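Local atomic coordinates of glyoxalase family protein (Bacillus cereus, PDB entry 1ZSW), a protein that binds zinc and belongs to the glyoxalase/bleomycin resistance/dioxygenase (vicinal oxygen chelate) superfamily, although its precise reaction is unknown. Residues H31-M36 and F278-L283; R56-V61 and P300-D305. All blocks are in the same frame, centred on the assembly; numbering follows the deposited sequence. Where two conformers were deposited one is given.

Both contacts belong to the same mixed eight-stranded sheet, which curls round the zinc ion, and their centres lie about 12 Å apart. Contact 1 is buried beside the metal and joins strands 31-38 and 280-286; contact 2 lies further out, where the outermost strand 55-62 meets the loop after strand 292-300. The segments alternate along the chain, 31-36, 56-61, 278-283 and 300-305, so each contact joins a strand from early in the chain to a segment about 240 residues later. Tyr279 connects the two: its carbonyl O lies 2.8 Å from Gly301 N, a probable hydrogen bond, and its hydroxyl OH packs 3.2 Å from Lys58 CE.

Contact 1. Residues H31-M36 and F278-L283; sequences HHHISM and FYFKSL. With ZN (zinc ion), chain B.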
loop_
_atom_site.group_PDB
_atom_site.type_symbol
_atom_site.label_atom_id
_atom_site.label_comp_id
_atom_site.label_asym_id
_atom_site.label_seq_id
_atom_site.Cartn_x
_atom_site.Cartn_y
_atom_site.Cartn_z
ATOM N N HIS A 31 -3.855 -3.187 -5.666
ATOM C CA HIS A 31 -3.668 -2.622 -4.326
ATOM C C HIS A 31 -4.391 -1.288 -4.206
ATOM O O HIS A 31 -4.444 -0.485 -5.158
ATOM C CB HIS A 31 -2.194 -2.387 -3.971
ATOM C CG HIS A 31 -1.288 -3.538 -4.310
ATOM N ND1 HIS A 31 -1.567 -4.825 -3.909
ATOM C CD2 HIS A 31 -0.094 -3.590 -4.975
ATOM C CE1 HIS A 31 -0.590 -5.631 -4.317
ATOM N NE2 HIS A 31 0.307 -4.909 -4.973
ATOM N N HIS A 32 -4.849 -1.015 -2.978
ATOM C CA HIS A 32 -5.516 0.265 -2.647
ATOM C C HIS A 32 -4.547 1.226 -1.968
ATOM O O HIS A 32 -4.343 2.349 -2.424
ATOM C CB HIS A 32 -6.747 -0.014 -1.769
ATOM C CG HIS A 32 -7.631 1.174 -1.543
ATOM N ND1 HIS A 32 -7.303 2.198 -0.681
ATOM C CD2 HIS A 32 -8.856 1.473 -2.051
ATOM C CE1 HIS A 32 -8.295 3.080 -0.651
ATOM N NE2 HIS A 32 -9.237 2.678 -1.498
ATOM N N HIS A 33 -3.935 0.769 -0.879
ATOM C CA HIS A 33 -2.913 1.552 -0.193
ATOM C C HIS A 33 -2.139 0.636 0.685
ATOM O O HIS A 33 -2.498 -0.548 0.824
ATOM C CB HIS A 33 -3.520 2.698 0.667
ATOM C CG HIS A 33 -4.391 2.243 1.803
ATOM N ND1 HIS A 33 -5.752 2.035 1.653
ATOM C CD2 HIS A 33 -4.124 2.044 3.124
ATOM C CE1 HIS A 33 -6.273 1.678 2.819
ATOM N NE2 HIS A 33 -5.310 1.686 3.730
ATOM N N ILE A 34 -1.070 1.167 1.275
ATOM C CA ILE A 34 -0.273 0.378 2.216
ATOM C C ILE A 34 0.118 1.321 3.335
ATOM O O ILE A 34 0.384 2.489 3.050
ATOM C CB ILE A 34 0.954 -0.270 1.477
ATOM C CG1 ILE A 34 1.710 -1.288 2.346
ATOM C CG2 ILE A 34 1.854 0.793 0.805
ATOM C CD1 ILE A 34 2.496 -2.307 1.469
ATOM N N SER A 35 0.061 0.830 4.563
ATOM C CA SER A 35 0.234 1.682 5.758
ATOM C C SER A 35 1.364 1.187 6.637
ATOM O O SER A 35 1.469 -0.007 6.830
ATOM C CB SER A 35 -1.064 1.750 6.576
ATOM O OG SER A 35 -2.025 2.437 5.735
ATOM N N MET A 36 2.121 2.143 7.191
ATOM C CA MET A 36 3.417 1.913 7.872
ATOM C C MET A 36 3.484 2.732 9.140
ATOM O O MET A 36 2.641 3.595 9.409
ATOM C CB MET A 36 4.542 2.409 6.941
ATOM C CG MET A 36 4.947 1.471 5.802
ATOM S SD MET A 36 3.741 1.318 4.483
ATOM C CE MET A 36 3.902 2.914 3.692
ATOM N N PHE A 278 -14.375 7.256 6.112
ATOM C CA PHE A 278 -14.703 8.526 5.462
ATOM C C PHE A 278 -14.276 8.581 3.995
ATOM O O PHE A 278 -15.120 8.709 3.101
ATOM C CB PHE A 278 -14.204 9.742 6.273
ATOM C CG PHE A 278 -14.820 11.049 5.846
ATOM C CD1 PHE A 278 -16.190 11.256 5.946
ATOM C CD2 PHE A 278 -14.023 12.074 5.365
ATOM C CE1 PHE A 278 -16.760 12.463 5.553
ATOM C CE2 PHE A 278 -14.586 13.287 4.976
ATOM C CZ PHE A 278 -15.955 13.475 5.067
ATOM N N TYR A 279 -12.976 8.432 3.751
ATOM C CA TYR A 279 -12.445 8.474 2.400
ATOM C C TYR A 279 -12.722 7.164 1.647
ATOM O O TYR A 279 -12.564 7.110 0.427
ATOM C CB TYR A 279 -10.959 8.760 2.459
ATOM C CG TYR A 279 -10.656 9.935 3.379
ATOM C CD1 TYR A 279 -9.909 9.751 4.542
ATOM C CD2 TYR A 279 -11.152 11.218 3.095
ATOM C CE1 TYR A 279 -9.625 10.819 5.390
ATOM C CE2 TYR A 279 -10.883 12.287 3.937
ATOM C CZ TYR A 279 -10.119 12.083 5.084
ATOM O OH TYR A 279 -9.849 13.138 5.945
ATOM N N PHE A 280 -13.143 6.137 2.391
ATOM C CA PHE A 280 -13.561 4.843 1.848
ATOM C C PHE A 280 -14.181 4.032 2.979
ATOM O O PHE A 280 -14.008 4.382 4.170
ATOM C CB PHE A 280 -12.342 4.082 1.242
ATOM C CG PHE A 280 -11.120 4.024 2.159
ATOM C CD1 PHE A 280 -11.020 3.046 3.171
ATOM C CD2 PHE A 280 -10.057 4.929 1.983
ATOM C CE1 PHE A 280 -9.873 2.974 4.012
ATOM C CE2 PHE A 280 -8.905 4.869 2.839
ATOM C CZ PHE A 280 -8.843 3.871 3.850
ATOM N N LYS A 281 -14.872 2.937 2.641
ATOM C CA LYS A 281 -15.260 1.962 3.652
ATOM C C LYS A 281 -14.346 0.733 3.522
ATOM O O LYS A 281 -13.866 0.415 2.417
ATOM C CB LYS A 281 -16.726 1.549 3.531
ATOM C CG LYS A 281 -17.738 2.717 3.599
ATOM C CD LYS A 281 -19.104 2.066 3.921
ATOM C CE LYS A 281 -20.284 3.058 3.917
ATOM N NZ LYS A 281 -20.415 3.735 2.623
ATOM N N SER A 282 -14.086 0.079 4.631
ATOM C CA SER A 282 -13.183 -1.066 4.591
ATOM C C SER A 282 -13.457 -2.080 5.675
ATOM O O SER A 282 -14.199 -1.789 6.651
ATOM C CB SER A 282 -11.777 -0.557 4.668
ATOM O OG SER A 282 -11.457 -0.138 5.973
ATOM N N LEU A 283 -12.820 -3.240 5.546
ATOM C CA LEU A 283 -12.793 -4.197 6.611
ATOM C C LEU A 283 -11.394 -4.771 6.682
ATOM O O LEU A 283 -10.649 -4.709 5.686
ATOM C CB LEU A 283 -13.828 -5.295 6.386
ATOM C CG LEU A 283 -13.535 -6.280 5.262
ATOM C CD1 LEU A 283 -12.702 -7.471 5.659
ATOM C CD2 LEU A 283 -14.906 -6.768 4.735
HETATM ZN ZN ZN B . -5.644 1.126 5.750
HETATM O O HOH W 1 -10.679 5.761 -1.454
#
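At the zinc site, the ligand His33 and its neighbour His32, both on strand 31-38, meet the ring of Phe280, which enters from strand 280-286 across the cup formed by the sheet. Both histidines face Ala248 of strand 244-251 in a classic beta bulge, and this irregularity directs the two consecutive side chains toward the same partner. His32 points an edge at the face of Phe280: its CE1 lies over that face, 3.7 Å from Phe280 CD2. The planes are inclined at 69° in this edge-to-face pair. His33 meets the far end of the same ring obliquely, CE1 to Phe280 CZ at 3.5 Å.

The two histidines are also joined to each other. His33 ND1 donates to His32 ND1 at 2.8 Å. The bond is nearly straight (174°); the acceptor lies in the plane of the His33 ring, whereas the donor is tilted from that of His32. The remaining ring nitrogen of His32, NE2, is hydrogen-bonded to Thr297 O. This chain makes His32 a second-shell residue that fixes the rotation of His33 and may make its imidazole a stronger zinc ligand. With CG set between the backbone N and the carbonyl carbon (chi1 64°), the His33 ring stands off the strand. It presents NE2 to the zinc ion at 2.1 Å. His246 and Glu294 complete the protein ligands, and Ser282 OG is hydrogen-bonded to Glu294 OE2. Phe280, packed also against Glu294 and Ala296, thus forms an apolar wall beside the ligands. A metal held by side chains from several strands of a curved sheet is characteristic of the vicinal oxygen chelate fold.

Contact 2. Residues R56-V61 and P300-D305; sequences RVKMTV and PGFTVD
The salt bridge from Lys58 NZ to Asp305 OD1, 2.7 Å long, is the main polar link between edge strand 55-62 and the loop that follows strand 292-300. The two side chains approach from opposite directions, and the ammonium group uses the syn lone pair of OD1, the one that leans toward OD2; Asp305 OD2 remains 3.8 Å from Lys58 NZ. A second, weak bond runs from Lys58 NZ to Phe302 O at 3.3 Å. One nitrogen therefore grips both a side chain and the backbone of the turn, with the carboxylate of Asp316 contributing only a long, weak ion pair.

The aliphatic part of the lysine does the apolar work. Its chain is bent at chi2 (108°), which brings CD alongside the Phe302 ring, 3.6 Å from Phe302 CD2. Val57 meets another part of that ring: CG2 packs 3.9 Å from Phe302 CE1, the two side chains crossing at about a right angle. Val57 and Lys58 can both serve this one ring because they face Phe72 in a classic beta bulge, where two successive residues turn toward the loop. Two more rings meet Phe302: it forms an edge-to-face pair with Phe72, and lies at about 60° to Tyr279.

The loop folds as a type I beta turn from Gly301 to Val304, closed by a weak Val304 N to Gly301 O bond. Thus a bulged edge strand of the first glyoxalase-family half is fastened, by a salt bridge and by the packing of Phe302 against Val57 and the lysine chain, to a beta turn in the loop between strand 292-300 and helix 325-330.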
loop_
_atom_site.group_PDB
_atom_site.type_symbol
_atom_site.label_atom_id
_atom_site.label_comp_id
_atom_site.label_asym_id
_atom_site.label_seq_id
_atom_site.Cartn_x
_atom_site.Cartn_y
_atom_site.Cartn_z
ATOM N N ARG A 56 1.907 15.032 -0.663
ATOM C CA ARG A 56 1.268 14.738 0.620
ATOM C C ARG A 56 -0.191 15.039 0.431
ATOM O O ARG A 56 -0.573 16.210 0.348
ATOM C CB ARG A 56 1.849 15.528 1.782
ATOM C CG ARG A 56 1.079 15.179 3.083
ATOM C CD ARG A 56 1.713 15.829 4.265
ATOM N NE ARG A 56 1.239 17.218 4.371
ATOM C CZ ARG A 56 2.028 18.285 4.464
ATOM N NH1 ARG A 56 3.355 18.174 4.464
ATOM N NH2 ARG A 56 1.480 19.488 4.580
ATOM N N VAL A 57 -0.993 13.991 0.296
ATOM C CA VAL A 57 -2.397 14.156 -0.106
ATOM C C VAL A 57 -3.307 14.341 1.094
ATOM O O VAL A 57 -4.435 14.792 0.933
ATOM C CB VAL A 57 -2.907 13.028 -1.045
ATOM C CG1 VAL A 57 -2.150 13.082 -2.372
ATOM C CG2 VAL A 57 -2.710 11.622 -0.425
ATOM N N LYS A 58 -2.847 13.958 2.283
ATOM C CA LYS A 58 -3.656 14.136 3.488
ATOM C C LYS A 58 -2.802 14.146 4.728
ATOM O O LYS A 58 -1.919 13.291 4.925
ATOM C CB LYS A 58 -4.757 13.066 3.612
ATOM C CG LYS A 58 -6.004 13.560 4.395
ATOM C CD LYS A 58 -7.161 13.757 3.385
ATOM C CE LYS A 58 -8.157 14.827 3.784
ATOM N NZ LYS A 58 -8.777 15.434 2.556
ATOM N N MET A 59 -3.031 15.152 5.552
ATOM C CA MET A 59 -2.378 15.277 6.830
ATOM C C MET A 59 -3.518 15.204 7.818
ATOM O O MET A 59 -4.316 16.148 7.914
ATOM C CB MET A 59 -1.655 16.617 6.938
ATOM C CG MET A 59 -1.059 16.895 8.284
ATOM S SD MET A 59 0.111 18.279 8.235
ATOM C CE MET A 59 -0.942 19.612 7.657
ATOM N N THR A 60 -3.603 14.090 8.530
ATOM C CA THR A 60 -4.736 13.885 9.485
ATOM C C THR A 60 -4.240 13.162 10.727
ATOM O O THR A 60 -3.031 13.221 11.045
ATOM C CB THR A 60 -5.945 13.226 8.756
ATOM O OG1 THR A 60 -7.119 13.215 9.600
ATOM C CG2 THR A 60 -5.618 11.812 8.312
ATOM N N VAL A 61 -5.171 12.547 11.469
ATOM C CA VAL A 61 -4.853 11.771 12.675
ATOM C C VAL A 61 -5.454 10.384 12.551
ATOM O O VAL A 61 -6.364 10.160 11.739
ATOM C CB VAL A 61 -5.330 12.465 13.980
ATOM C CG1 VAL A 61 -4.592 13.811 14.201
ATOM C CG2 VAL A 61 -6.867 12.626 14.034
ATOM N N PRO A 300 -15.235 7.141 -1.541
ATOM C CA PRO A 300 -15.250 8.320 -2.430
ATOM C C PRO A 300 -13.920 9.026 -2.649
ATOM O O PRO A 300 -13.802 9.850 -3.587
ATOM C CB PRO A 300 -16.256 9.244 -1.742
ATOM C CG PRO A 300 -16.199 8.884 -0.314
ATOM C CD PRO A 300 -15.780 7.430 -0.205
ATOM N N GLY A 301 -12.917 8.724 -1.823
ATOM C CA GLY A 301 -11.595 9.288 -2.034
ATOM C C GLY A 301 -11.343 10.571 -1.276
ATOM O O GLY A 301 -12.233 11.061 -0.571
ATOM N N PHE A 302 -10.140 11.121 -1.433
ATOM C CA PHE A 302 -9.701 12.279 -0.631
ATOM C C PHE A 302 -10.285 13.618 -1.088
ATOM O O PHE A 302 -10.111 14.629 -0.398
ATOM C CB PHE A 302 -8.165 12.390 -0.597
ATOM C CG PHE A 302 -7.486 11.235 0.077
ATOM C CD1 PHE A 302 -6.499 10.514 -0.580
ATOM C CD2 PHE A 302 -7.840 10.871 1.375
ATOM C CE1 PHE A 302 -5.880 9.421 0.037
ATOM C CE2 PHE A 302 -7.232 9.798 2.008
ATOM C CZ PHE A 302 -6.250 9.071 1.341
ATOM N N THR A 303 -10.935 13.629 -2.252
ATOM C CA THR A 303 -11.525 14.865 -2.780
ATOM C C THR A 303 -12.962 15.034 -2.307
ATOM O O THR A 303 -13.582 16.068 -2.564
ATOM C CB THR A 303 -11.446 14.964 -4.329
ATOM O OG1 THR A 303 -12.307 13.986 -4.930
ATOM C CG2 THR A 303 -10.010 14.777 -4.818
ATOM N N VAL A 304 -13.473 14.026 -1.597
ATOM C CA VAL A 304 -14.790 14.091 -0.967
ATOM C C VAL A 304 -14.936 15.336 -0.063
ATOM O O VAL A 304 -15.958 16.019 -0.130
ATOM C CB VAL A 304 -15.151 12.758 -0.207
ATOM C CG1 VAL A 304 -14.395 12.625 1.114
ATOM C CG2 VAL A 304 -16.654 12.643 0.035
ATOM N N ASP A 305 -13.911 15.638 0.742
ATOM C CA ASP A 305 -13.983 16.720 1.738
ATOM C C ASP A 305 -13.035 17.898 1.453
ATOM O O ASP A 305 -12.641 18.636 2.371
ATOM C CB ASP A 305 -13.743 16.161 3.155
ATOM C CG ASP A 305 -12.261 15.908 3.468
ATOM O OD1 ASP A 305 -11.479 15.617 2.530
ATOM O OD2 ASP A 305 -11.877 15.990 4.662
#